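Local structure of (S)-ureidoglycine aminohydrolase cupin domain-containing protein (Pseudomonas syringae pv. tomato, 3MYX) at residues T6-A11 and V18-T23; G25-H30 and S35-A40; T39-E44 and K185-M190; I47-V52 and T214-Q219. The protein is of unknown function but belongs to the cupin superfamily and is probably related to (S)-ureidoglycine aminohydrolase. All coordinates share one frame; numbering follows the deposited sequence. Where two conformers were deposited one is given.

Interaction 1. Residues T6-A11 and V18-T23; sequences TVLLLA and VGTEFT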
loop_
_atom_site.group_PDB
_atom_site.type_symbol
_atom_site.label_atom_id
_atom_site.label_comp_id
_atom_site.label_asym_id
_atom_site.label_seq_id
_atom_site.Cartn_x
_atom_site.Cartn_y
_atom_site.Cartn_z
ATOM N N THR A 6 7.419 4.801 12.081
ATOM C CA THR A 6 6.918 6.116 11.750
ATOM C C THR A 6 5.982 6.064 10.536
ATOM O O THR A 6 5.686 4.977 9.996
ATOM C CB THR A 6 8.081 7.117 11.520
ATOM O OG1 THR A 6 7.587 8.469 11.593
ATOM C CG2 THR A 6 8.784 6.850 10.200
ATOM N N VAL A 7 5.494 7.246 10.178
ATOM C CA VAL A 7 4.642 7.475 9.028
ATOM C C VAL A 7 5.536 7.990 7.911
ATOM O O VAL A 7 6.288 8.967 8.099
ATOM C CB VAL A 7 3.532 8.503 9.367
ATOM C CG1 VAL A 7 2.703 8.837 8.144
ATOM C CG2 VAL A 7 2.663 8.000 10.531
ATOM N N LEU A 8 5.468 7.327 6.762
ATOM C CA LEU A 8 6.355 7.594 5.634
ATOM C C LEU A 8 5.587 7.847 4.356
ATOM O O LEU A 8 4.882 6.970 3.871
ATOM C CB LEU A 8 7.297 6.407 5.422
ATOM C CG LEU A 8 8.186 6.069 6.625
ATOM C CD1 LEU A 8 8.869 4.731 6.460
ATOM C CD2 LEU A 8 9.207 7.207 6.866
ATOM N N LEU A 9 5.728 9.050 3.822
ATOM C CA LEU A 9 5.160 9.374 2.514
ATOM C C LEU A 9 6.026 8.663 1.464
ATOM O O LEU A 9 7.238 8.889 1.393
ATOM C CB LEU A 9 5.107 10.898 2.290
ATOM C CG LEU A 9 3.991 11.498 1.415
ATOM C CD1 LEU A 9 3.872 10.796 0.089
ATOM C CD2 LEU A 9 2.628 11.504 2.113
ATOM N N LEU A 10 5.417 7.781 0.670
ATOM C CA LEU A 10 6.159 7.008 -0.334
ATOM C C LEU A 10 6.218 7.731 -1.681
ATOM O O LEU A 10 7.258 7.739 -2.333
ATOM C CB LEU A 10 5.554 5.608 -0.519
ATOM C CG LEU A 10 5.478 4.731 0.735
ATOM C CD1 LEU A 10 4.993 3.339 0.344
ATOM C CD2 LEU A 10 6.840 4.649 1.461
ATOM N N ALA A 11 5.097 8.304 -2.115
ATOM C CA ALA A 11 5.067 9.033 -3.366
ATOM C C ALA A 11 3.925 10.027 -3.369
ATOM O O ALA A 11 2.844 9.743 -2.866
ATOM C CB ALA A 11 4.927 8.068 -4.551
ATOM N N VAL A 18 9.789 13.604 -1.754
ATOM C CA VAL A 18 9.270 13.277 -0.435
ATOM C C VAL A 18 10.455 13.276 0.550
ATOM O O VAL A 18 11.593 13.114 0.133
ATOM C CB VAL A 18 8.517 11.912 -0.446
ATOM C CG1 VAL A 18 7.327 11.988 -1.396
ATOM C CG2 VAL A 18 9.425 10.759 -0.848
ATOM N N GLY A 19 10.194 13.494 1.832
ATOM C CA GLY A 19 11.292 13.474 2.826
ATOM C C GLY A 19 11.958 12.110 3.033
ATOM O O GLY A 19 13.096 11.992 3.489
ATOM N N THR A 20 11.222 11.078 2.679
ATOM C CA THR A 20 11.539 9.703 2.987
ATOM C C THR A 20 12.854 9.183 2.415
ATOM O O THR A 20 13.182 9.394 1.247
ATOM C CB THR A 20 10.362 8.880 2.456
ATOM O OG1 THR A 20 9.166 9.413 3.042
ATOM C CG2 THR A 20 10.502 7.401 2.793
ATOM N N GLU A 21 13.608 8.507 3.274
ATOM C CA GLU A 21 14.840 7.854 2.866
ATOM C C GLU A 21 14.525 6.459 2.330
ATOM O O GLU A 21 13.770 5.700 2.949
ATOM C CB GLU A 21 15.809 7.753 4.052
ATOM C CG GLU A 21 16.146 9.101 4.691
ATOM C CD GLU A 21 17.025 9.961 3.810
ATOM O OE1 GLU A 21 17.508 9.456 2.777
ATOM O OE2 GLU A 21 17.242 11.140 4.158
ATOM N N PHE A 22 15.094 6.126 1.181
ATOM C CA PHE A 22 14.938 4.788 0.595
ATOM C C PHE A 22 16.287 4.073 0.515
ATOM O O PHE A 22 17.308 4.688 0.168
ATOM C CB PHE A 22 14.369 4.891 -0.819
ATOM C CG PHE A 22 12.992 5.510 -0.891
ATOM C CD1 PHE A 22 12.845 6.877 -1.035
ATOM C CD2 PHE A 22 11.855 4.715 -0.843
ATOM C CE1 PHE A 22 11.580 7.451 -1.117
ATOM C CE2 PHE A 22 10.583 5.280 -0.929
ATOM C CZ PHE A 22 10.448 6.646 -1.075
ATOM N N THR A 23 16.270 2.777 0.801
ATOM C CA THR A 23 17.421 1.907 0.637
ATOM C C THR A 23 17.315 1.229 -0.717
ATOM O O THR A 23 16.304 0.566 -0.995
ATOM C CB THR A 23 17.448 0.829 1.740
ATOM O OG1 THR A 23 17.688 1.462 2.997
ATOM C CG2 THR A 23 18.555 -0.209 1.495
HETATM O O HOH W 1 7.625 11.083 4.764
#

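Interaction 2. Residues G25-H30 and S35-A40; sequences GPIDAH and SGRRTA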
loop_
_atom_site.group_PDB
_atom_site.type_symbol
_atom_site.label_atom_id
_atom_site.label_comp_id
_atom_site.label_asym_id
_atom_site.label_seq_id
_atom_site.Cartn_x
_atom_site.Cartn_y
_atom_site.Cartn_z
ATOM N N GLY A 25 18.287 -1.617 -3.429
ATOM C CA GLY A 25 18.779 -2.976 -3.545
ATOM C C GLY A 25 17.708 -4.000 -3.251
ATOM O O GLY A 25 16.605 -3.668 -2.850
ATOM N N PRO A 26 18.023 -5.273 -3.471
ATOM C CA PRO A 26 17.049 -6.306 -3.152
ATOM C C PRO A 26 16.704 -6.300 -1.674
ATOM O O PRO A 26 17.570 -6.075 -0.833
ATOM C CB PRO A 26 17.785 -7.602 -3.535
ATOM C CG PRO A 26 19.259 -7.265 -3.387
ATOM C CD PRO A 26 19.341 -5.825 -3.833
ATOM N N ILE A 27 15.457 -6.596 -1.350
ATOM C CA ILE A 27 15.038 -6.651 0.048
ATOM C C ILE A 27 15.767 -7.805 0.754
ATOM O O ILE A 27 16.190 -7.703 1.912
ATOM C CB ILE A 27 13.496 -6.793 0.187
ATOM C CG1 ILE A 27 12.768 -5.564 -0.395
ATOM C CG2 ILE A 27 13.114 -7.032 1.671
ATOM C CD1 ILE A 27 11.274 -5.805 -0.660
ATOM N N ASP A 28 15.861 -8.923 0.043
ATOM C CA ASP A 28 16.548 -10.114 0.532
ATOM C C ASP A 28 17.022 -10.913 -0.679
ATOM O O ASP A 28 16.876 -10.452 -1.823
ATOM C CB ASP A 28 15.668 -10.916 1.505
ATOM C CG ASP A 28 14.398 -11.466 0.871
ATOM O OD1 ASP A 28 14.388 -11.719 -0.354
ATOM O OD2 ASP A 28 13.421 -11.672 1.636
ATOM N N ALA A 29 17.603 -12.083 -0.453
ATOM C CA ALA A 29 18.216 -12.832 -1.534
ATOM C C ALA A 29 17.208 -13.438 -2.502
ATOM O O ALA A 29 17.618 -13.996 -3.505
ATOM C CB ALA A 29 19.133 -13.928 -0.970
ATOM N N HIS A 30 15.912 -13.322 -2.203
ATOM C CA HIS A 30 14.861 -13.775 -3.110
ATOM C C HIS A 30 14.257 -12.679 -3.983
ATOM O O HIS A 30 13.476 -12.985 -4.889
ATOM C CB HIS A 30 13.721 -14.429 -2.323
ATOM C CG HIS A 30 14.141 -15.635 -1.564
ATOM N ND1 HIS A 30 14.086 -16.897 -2.099
ATOM C CD2 HIS A 30 14.616 -15.778 -0.310
ATOM C CE1 HIS A 30 14.522 -17.769 -1.203
ATOM N NE2 HIS A 30 14.837 -17.116 -0.106
ATOM N N SER A 35 18.378 -2.948 -8.350
ATOM C CA SER A 35 18.632 -1.516 -8.508
ATOM C C SER A 35 17.337 -0.702 -8.498
ATOM O O SER A 35 17.322 0.459 -8.065
ATOM C CB SER A 35 19.437 -1.212 -9.794
ATOM O OG SER A 35 18.754 -1.603 -10.963
ATOM N N GLY A 36 16.265 -1.313 -8.981
ATOM C CA GLY A 36 14.959 -0.660 -9.020
ATOM C C GLY A 36 14.184 -0.667 -7.719
ATOM O O GLY A 36 13.192 0.048 -7.599
ATOM N N ARG A 37 14.607 -1.491 -6.753
ATOM C CA ARG A 37 13.914 -1.620 -5.479
ATOM C C ARG A 37 14.379 -0.548 -4.512
ATOM O O ARG A 37 15.571 -0.468 -4.189
ATOM C CB ARG A 37 14.149 -3.021 -4.884
ATOM C CG ARG A 37 13.524 -3.231 -3.509
ATOM C CD ARG A 37 12.019 -3.422 -3.562
ATOM N NE ARG A 37 11.671 -4.757 -4.009
ATOM C CZ ARG A 37 10.431 -5.192 -4.206
ATOM N NH1 ARG A 37 9.405 -4.378 -4.079
ATOM N NH2 ARG A 37 10.228 -6.444 -4.566
ATOM N N ARG A 38 13.439 0.273 -4.049
ATOM C CA ARG A 38 13.733 1.398 -3.158
ATOM C C ARG A 38 12.865 1.217 -1.934
ATOM O O ARG A 38 11.656 1.498 -1.958
ATOM C CB ARG A 38 13.450 2.734 -3.853
ATOM C CG ARG A 38 13.967 2.835 -5.272
ATOM C CD ARG A 38 15.473 2.764 -5.350
ATOM N NE ARG A 38 15.906 2.643 -6.742
ATOM C CZ ARG A 38 15.995 3.660 -7.599
ATOM N NH1 ARG A 38 15.700 4.894 -7.208
ATOM N NH2 ARG A 38 16.389 3.438 -8.852
ATOM N N THR A 39 13.467 0.711 -0.862
ATOM C CA THR A 39 12.708 0.317 0.319
ATOM C C THR A 39 12.750 1.399 1.382
ATOM O O THR A 39 13.828 1.833 1.785
ATOM C CB THR A 39 13.261 -1.009 0.855
ATOM O OG1 THR A 39 13.115 -2.000 -0.173
ATOM C CG2 THR A 39 12.528 -1.443 2.098
ATOM N N ALA A 40 11.574 1.848 1.812
ATOM C CA ALA A 40 11.454 2.855 2.857
ATOM C C ALA A 40 11.353 2.253 4.250
ATOM O O ALA A 40 11.665 2.919 5.237
ATOM C CB ALA A 40 10.252 3.719 2.587
HETATM O O HOH W 2 15.807 -2.155 -0.853
#

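Interaction 3. Residues T39-E44 and K185-M190; sequences TAFVDE and KIHELM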
loop_
_atom_site.group_PDB
_atom_site.type_symbol
_atom_site.label_atom_id
_atom_site.label_comp_id
_atom_site.label_asym_id
_atom_site.label_seq_id
_atom_site.Cartn_x
_atom_site.Cartn_y
_atom_site.Cartn_z
ATOM N N THR A 39 13.467 0.711 -0.862
ATOM C CA THR A 39 12.708 0.317 0.319
ATOM C C THR A 39 12.750 1.399 1.382
ATOM O O THR A 39 13.828 1.833 1.785
ATOM C CB THR A 39 13.261 -1.009 0.855
ATOM O OG1 THR A 39 13.115 -2.000 -0.173
ATOM C CG2 THR A 39 12.528 -1.443 2.098
ATOM N N ALA A 40 11.574 1.848 1.812
ATOM C CA ALA A 40 11.454 2.855 2.857
ATOM C C ALA A 40 11.353 2.253 4.250
ATOM O O ALA A 40 11.665 2.919 5.237
ATOM C CB ALA A 40 10.252 3.719 2.587
ATOM N N PHE A 41 10.891 1.005 4.331
ATOM C CA PHE A 41 10.635 0.357 5.590
ATOM C C PHE A 41 10.684 -1.145 5.400
ATOM O O PHE A 41 10.113 -1.676 4.449
ATOM C CB PHE A 41 9.234 0.733 6.078
ATOM C CG PHE A 41 8.827 0.029 7.346
ATOM C CD1 PHE A 41 8.146 -1.187 7.303
ATOM C CD2 PHE A 41 9.134 0.568 8.570
ATOM C CE1 PHE A 41 7.779 -1.833 8.469
ATOM C CE2 PHE A 41 8.769 -0.086 9.736
ATOM C CZ PHE A 41 8.087 -1.269 9.677
ATOM N N VAL A 42 11.340 -1.832 6.329
ATOM C CA VAL A 42 11.173 -3.262 6.464
ATOM C C VAL A 42 11.287 -3.597 7.939
ATOM O O VAL A 42 12.194 -3.122 8.630
ATOM C CB VAL A 42 12.171 -4.083 5.579
ATOM C CG1 VAL A 42 13.619 -3.678 5.839
ATOM C CG2 VAL A 42 11.984 -5.593 5.793
ATOM N N ASP A 43 10.333 -4.373 8.420
ATOM C CA ASP A 43 10.428 -4.751 9.830
ATOM C C ASP A 43 10.960 -6.140 9.967
ATOM O O ASP A 43 11.182 -6.881 8.997
ATOM C CB ASP A 43 9.137 -4.566 10.633
ATOM C CG ASP A 43 8.083 -5.596 10.325
ATOM O OD1 ASP A 43 8.276 -6.430 9.416
ATOM O OD2 ASP A 43 7.061 -5.588 11.045
ATOM N N GLU A 44 11.254 -6.480 11.210
ATOM C CA GLU A 44 11.958 -7.713 11.485
ATOM C C GLU A 44 11.173 -8.916 10.983
ATOM O O GLU A 44 11.789 -9.864 10.526
ATOM C CB GLU A 44 12.304 -7.844 12.979
ATOM C CG GLU A 44 13.528 -7.035 13.401
ATOM N N LYS A 185 -2.095 0.111 15.129
ATOM C CA LYS A 185 -2.240 -1.270 15.586
ATOM C C LYS A 185 -1.668 -2.294 14.610
ATOM O O LYS A 185 -1.267 -3.386 15.016
ATOM C CB LYS A 185 -3.717 -1.564 15.867
ATOM C CG LYS A 185 -4.284 -0.781 17.048
ATOM N N ILE A 186 -1.619 -1.915 13.337
ATOM C CA ILE A 186 -1.161 -2.785 12.254
ATOM C C ILE A 186 -0.318 -1.962 11.286
ATOM O O ILE A 186 -0.224 -0.747 11.418
ATOM C CB ILE A 186 -2.345 -3.502 11.548
ATOM C CG1 ILE A 186 -3.464 -2.562 11.166
ATOM C CG2 ILE A 186 -2.963 -4.542 12.488
ATOM C CD1 ILE A 186 -3.107 -1.521 10.241
ATOM N N HIS A 187 0.328 -2.639 10.348
ATOM C CA HIS A 187 0.989 -1.971 9.236
ATOM C C HIS A 187 -0.054 -1.578 8.211
ATOM O O HIS A 187 -0.962 -2.368 7.929
ATOM C CB HIS A 187 1.965 -2.902 8.541
ATOM C CG HIS A 187 3.080 -3.383 9.402
ATOM N ND1 HIS A 187 4.090 -2.551 9.844
ATOM C CD2 HIS A 187 3.360 -4.615 9.883
ATOM C CE1 HIS A 187 4.948 -3.260 10.556
ATOM N NE2 HIS A 187 4.531 -4.513 10.588
ATOM N N GLU A 188 0.073 -0.387 7.634
ATOM C CA GLU A 188 -0.902 0.069 6.631
ATOM C C GLU A 188 -0.288 0.884 5.505
ATOM O O GLU A 188 0.306 1.936 5.758
ATOM C CB GLU A 188 -2.001 0.900 7.303
ATOM C CG GLU A 188 -3.045 1.400 6.325
ATOM C CD GLU A 188 -4.259 2.018 6.974
ATOM O OE1 GLU A 188 -4.265 2.237 8.206
ATOM O OE2 GLU A 188 -5.229 2.284 6.221
ATOM N N LEU A 189 -0.474 0.435 4.269
ATOM C CA LEU A 189 -0.262 1.265 3.097
ATOM C C LEU A 189 -1.605 1.838 2.700
ATOM O O LEU A 189 -2.600 1.124 2.683
ATOM C CB LEU A 189 0.323 0.458 1.922
ATOM C CG LEU A 189 0.586 1.275 0.647
ATOM C CD1 LEU A 189 1.774 0.731 -0.138
ATOM C CD2 LEU A 189 -0.647 1.353 -0.250
HETATM N N MSE A 190 -1.624 3.134 2.403
HETATM C CA MSE A 190 -2.810 3.817 1.884
HETATM C C MSE A 190 -2.446 4.599 0.633
HETATM O O MSE A 190 -1.426 5.282 0.622
HETATM C CB MSE A 190 -3.354 4.846 2.877
HETATM C CG MSE A 190 -3.516 4.383 4.294
HETATM SE SE MSE A 190 -4.258 5.767 5.447
HETATM C CE MSE A 190 -3.449 7.296 4.544
#

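Interaction 4. Residues I47-V52 and T214-Q219; sequences IAAGIV and TVFVAQ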
loop_
_atom_site.group_PDB
_atom_site.type_symbol
_atom_site.label_atom_id
_atom_site.label_comp_id
_atom_site.label_asym_id
_atom_site.label_seq_id
_atom_site.Cartn_x
_atom_site.Cartn_y
_atom_site.Cartn_z
ATOM N N ILE A 47 7.450 -7.424 6.712
ATOM C CA ILE A 47 6.668 -6.446 5.954
ATOM C C ILE A 47 7.577 -5.331 5.440
ATOM O O ILE A 47 8.338 -4.750 6.204
ATOM C CB ILE A 47 5.520 -5.881 6.794
ATOM C CG1 ILE A 47 4.423 -6.945 6.959
ATOM C CG2 ILE A 47 4.906 -4.646 6.132
ATOM C CD1 ILE A 47 3.521 -7.129 5.719
ATOM N N ALA A 48 7.485 -5.045 4.141
ATOM C CA ALA A 48 8.315 -4.046 3.484
ATOM C C ALA A 48 7.433 -3.095 2.674
ATOM O O ALA A 48 6.377 -3.483 2.158
ATOM C CB ALA A 48 9.346 -4.701 2.554
ATOM N N ALA A 49 7.868 -1.851 2.570
ATOM C CA ALA A 49 7.159 -0.852 1.786
ATOM C C ALA A 49 8.146 0.104 1.139
ATOM O O ALA A 49 9.222 0.353 1.677
ATOM C CB ALA A 49 6.131 -0.077 2.660
ATOM N N GLY A 50 7.775 0.643 -0.012
ATOM C CA GLY A 50 8.647 1.553 -0.710
ATOM C C GLY A 50 8.132 1.826 -2.103
ATOM O O GLY A 50 6.916 1.851 -2.329
ATOM N N ILE A 51 9.076 2.062 -3.016
ATOM C CA ILE A 51 8.757 2.226 -4.425
ATOM C C ILE A 51 9.683 1.359 -5.278
ATOM O O ILE A 51 10.756 0.915 -4.845
ATOM C CB ILE A 51 8.804 3.720 -4.878
ATOM C CG1 ILE A 51 10.239 4.269 -4.790
ATOM C CG2 ILE A 51 7.801 4.561 -4.060
ATOM C CD1 ILE A 51 10.415 5.685 -5.324
ATOM N N VAL A 52 9.210 1.061 -6.478
ATOM C CA VAL A 52 10.002 0.389 -7.500
ATOM C C VAL A 52 10.043 1.298 -8.725
ATOM O O VAL A 52 9.008 1.825 -9.147
ATOM C CB VAL A 52 9.444 -0.990 -7.882
ATOM C CG1 VAL A 52 10.199 -1.579 -9.073
ATOM C CG2 VAL A 52 9.508 -1.925 -6.671
ATOM N N THR A 214 0.627 8.157 -1.917
ATOM C CA THR A 214 0.733 6.912 -1.168
ATOM C C THR A 214 1.574 7.139 0.089
ATOM O O THR A 214 2.672 7.711 0.021
ATOM C CB THR A 214 1.382 5.803 -1.999
ATOM O OG1 THR A 214 0.596 5.579 -3.161
ATOM C CG2 THR A 214 1.489 4.524 -1.190
ATOM N N VAL A 215 1.060 6.676 1.221
ATOM C CA VAL A 215 1.710 6.756 2.513
ATOM C C VAL A 215 1.738 5.364 3.145
ATOM O O VAL A 215 0.844 4.542 2.916
ATOM C CB VAL A 215 0.980 7.777 3.454
ATOM C CG1 VAL A 215 -0.452 7.352 3.763
ATOM C CG2 VAL A 215 1.768 8.049 4.745
ATOM N N PHE A 216 2.767 5.106 3.950
ATOM C CA PHE A 216 2.892 3.877 4.723
ATOM C C PHE A 216 2.972 4.227 6.196
ATOM O O PHE A 216 3.781 5.072 6.596
ATOM C CB PHE A 216 4.110 3.051 4.306
ATOM C CG PHE A 216 4.257 1.768 5.090
ATOM C CD1 PHE A 216 3.460 0.667 4.809
ATOM C CD2 PHE A 216 5.154 1.685 6.145
ATOM C CE1 PHE A 216 3.574 -0.482 5.559
ATOM C CE2 PHE A 216 5.281 0.530 6.871
ATOM C CZ PHE A 216 4.497 -0.536 6.599
ATOM N N VAL A 217 2.114 3.596 6.992
ATOM C CA VAL A 217 2.124 3.762 8.439
ATOM C C VAL A 217 2.565 2.445 9.075
ATOM O O VAL A 217 1.865 1.441 9.008
ATOM C CB VAL A 217 0.742 4.170 8.984
ATOM C CG1 VAL A 217 0.843 4.435 10.488
ATOM C CG2 VAL A 217 0.209 5.410 8.256
ATOM N N ALA A 218 3.755 2.427 9.652
ATOM C CA ALA A 218 4.262 1.223 10.282
ATOM C C ALA A 218 3.487 0.894 11.546
ATOM O O ALA A 218 3.036 1.784 12.273
ATOM C CB ALA A 218 5.759 1.393 10.619
ATOM N N GLN A 219 3.340 -0.392 11.818
ATOM C CA GLN A 219 2.776 -0.837 13.082
ATOM C C GLN A 219 3.553 -0.188 14.229
ATOM O O GLN A 219 4.795 -0.223 14.252
ATOM C CB GLN A 219 2.848 -2.361 13.180
ATOM C CG GLN A 219 2.186 -2.943 14.420
ATOM C CD GLN A 219 2.216 -4.462 14.436
ATOM O OE1 GLN A 219 3.231 -5.078 14.104
ATOM N NE2 GLN A 219 1.100 -5.072 14.823
#

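Interaction 1. Residues T6-A11 and V18-T23
The hydroxyl of Thr20 grips the backbone of Leu9 in two ways. Thr20 OG1 donates to Leu9 O at 2.6 Å, approaching at a C=O...donor angle of 137° and tilted 23° from the carbonyl plane. The same oxygen accepts a hydrogen from a water that in turn takes the Leu9 N-H, 2.9 Å from water to Leu9 N, so both polar backbone groups of Leu9 are served. The torsion of Thr20 (chi1 -55°) sets OG1 opposite its carbonyl carbon and facing the strand, while CG2 lies over one face of the Phe22 ring.

Two residues earlier in the same loop, Val18 points toward the strand. Its CG1 meets Leu9 CD1 at 3.9 Å, the two side chains crossing at about a right angle, and its CG2 rests 3.6 Å from Leu9 O and in the plane of the Phe22 ring, at the ring's edge. Phe22 extends back so that CZ comes within 3.6 Å of Leu10 O.

In the pairing with strand 214-217, Leu10 and Ala11 both face Thr214, a classic beta bulge. The loop folds back along strand 7-11, outermost in its antiparallel cupin sheet, where a threonine hydroxyl and a water, rather than a partner strand, meet the backbone of Leu9.

Interaction 2. Residues G25-H30 and S35-A40
Ile27 and the carbonyl of Gly25 pack on the long side chain of Arg37, and this is the tight part of the contact. Gly25 O lies 3.2 Å from Arg37 CG. Ile27 CD1 sits over one face of the guanidinium group, displaced toward its rim, with Arg37 NE as its nearest atom at 3.5 Å. The chain of Arg37 leaves with CG opposite its backbone N (chi1 177°) and then bends at both chi2 and chi3, which brings its aliphatic part alongside the isoleucine, the two side chains crossing obliquely; Arg37 CD lies 3.8 Å from Ile27 CD1. The charged end is held from outside the pair, by salt bridges from NE to Asp31 and from NH1 to Glu67, and by a cation-pi contact with Phe113. Beside it, Ile27 CG1 touches Thr39 OG1 at 3.6 Å. The backbones join where Gly25 N donates to Arg37 O at 3.0 Å, a fairly straight bond of 161°. A water links the same two strands of chain, donating to Gly25 O at 2.6 Å and accepting from Thr39 OG1 at 2.8 Å.

The loose side begins at the exposed Pro26 and Ser35. Beyond Ile27 the loop leaves the strand, and Asp28 OD1 closes an Asx turn on the N-H of the exposed His30. At the other margin Arg38 clasps the carbonyl of Ser35 side-on, with NE and NH2 both directed at that oxygen.

The Gly25-Arg37 bond prolongs the antiparallel pairing of strands 23-24 and 37-39, and the whole is a beta-hairpin with a long connecting loop on a cupin sheet, the loop folded back over strand 37-39.

Interaction 3. Residues T39-E44 and K185-M190
Asp43 and His187 meet across the seam between two antiparallel sheets of this cupin protein: Asp43 follows strand 41-42, a classic beta bulge in which Ala40 and Phe41 both face Ala49 lies just ahead of it, and His187 leads into strand 188-192 of the EutQ-like cupin domain. A bound 1,2-ethanediol, probably from the crystallisation liquor but possibly marking a pocket, lies about 5 Å from the histidine side chain.

The polar part is a single weak hydrogen bond. His187 NE2 donates to Asp43 OD2 at 2.8 Å, but the N-H...acceptor angle is only 125°. The oxygen lies at the edge of the imidazole, near its plane, whereas the carboxylate is turned almost crosswise to the ring, 79° between the planes. The other oxygen, Asp43 OD1, has a firmer partner in the N-H of Ile47, which helps to fix how the carboxylate is turned.

The aromatic part is an oblique meeting of Phe41 and His187. The ring centroids are 5.6 Å apart and the planes are inclined by 56°. His187 CE1 lies near both partners, 3.8 Å from Phe41 CE1 and 3.2 Å from Asp43 OD2.

Interaction 4. Residues I47-V52 and T214-Q219
Phe216 is the residue through which 214-219 meets 47-52, pressing its ring against Ala49 and Ile47. The strand enters with Thr214, whose side chain is occupied elsewhere: its OG1 is hydrogen-bonded to His72 and Asn191. Two residues on, the side chain of Phe216 points across to the facing strand, with CG opposite the backbone N (chi1 -180°), which carries the ring toward Ala49 and Ile47.

Along that side chain the contact changes. Near the root of the ring, the methyl group of Ala49 sits over one face in a CH-pi contact: Ala49 CB is 3.7 Å from the centroid of the Phe216 ring and 20° off its normal. It is displaced toward the rim, so that Phe216 CD1 is its closest atom at 3.5 Å, with Phe216 CG almost as near at 3.6 Å. At the far end of the ring Phe216 CZ touches Ile47 CG2 at 4.2 Å, a looser, oblique approach. The chain then leaves the strand at Ala218, and Gln219, exposed to solvent, binds Lys185 O through NE2.

The patch is wholly apolar and buried, close to the centre of the chain. Strand 47-54 has strands 37-39, 41-42 and 109-116 as sheet neighbours, while strand 214-217 lies between 7-11 and 188-192 in the other sheet. Phe216 thus bridges two cupin sheets, its side chain also touching Leu10 of strand 7-11 and His187, and its ring meeting that of Phe41 with planes about 40° apart.

In the fold
Interactions 3 and 4 both span the seam between the two large sheets, their centres only 5 Å apart; interaction 4 is fully buried and purely apolar, whereas interaction 3 is partly buried and mixes an oblique aromatic pair with a weak polar bond. Interactions 1 and 2 lie farther out, each joining a loop to a nearby strand through backbone acceptors and a bridging water, though only interaction 2 brings in a buried charged side chain. All four are linked: strand 7-11 pairs with 214-217, strand 37-39 pairs with 47-54, Thr23 N probably bonds to Thr39 O, and interactions 2 and 3 share the corner at Thr39 and Ala40.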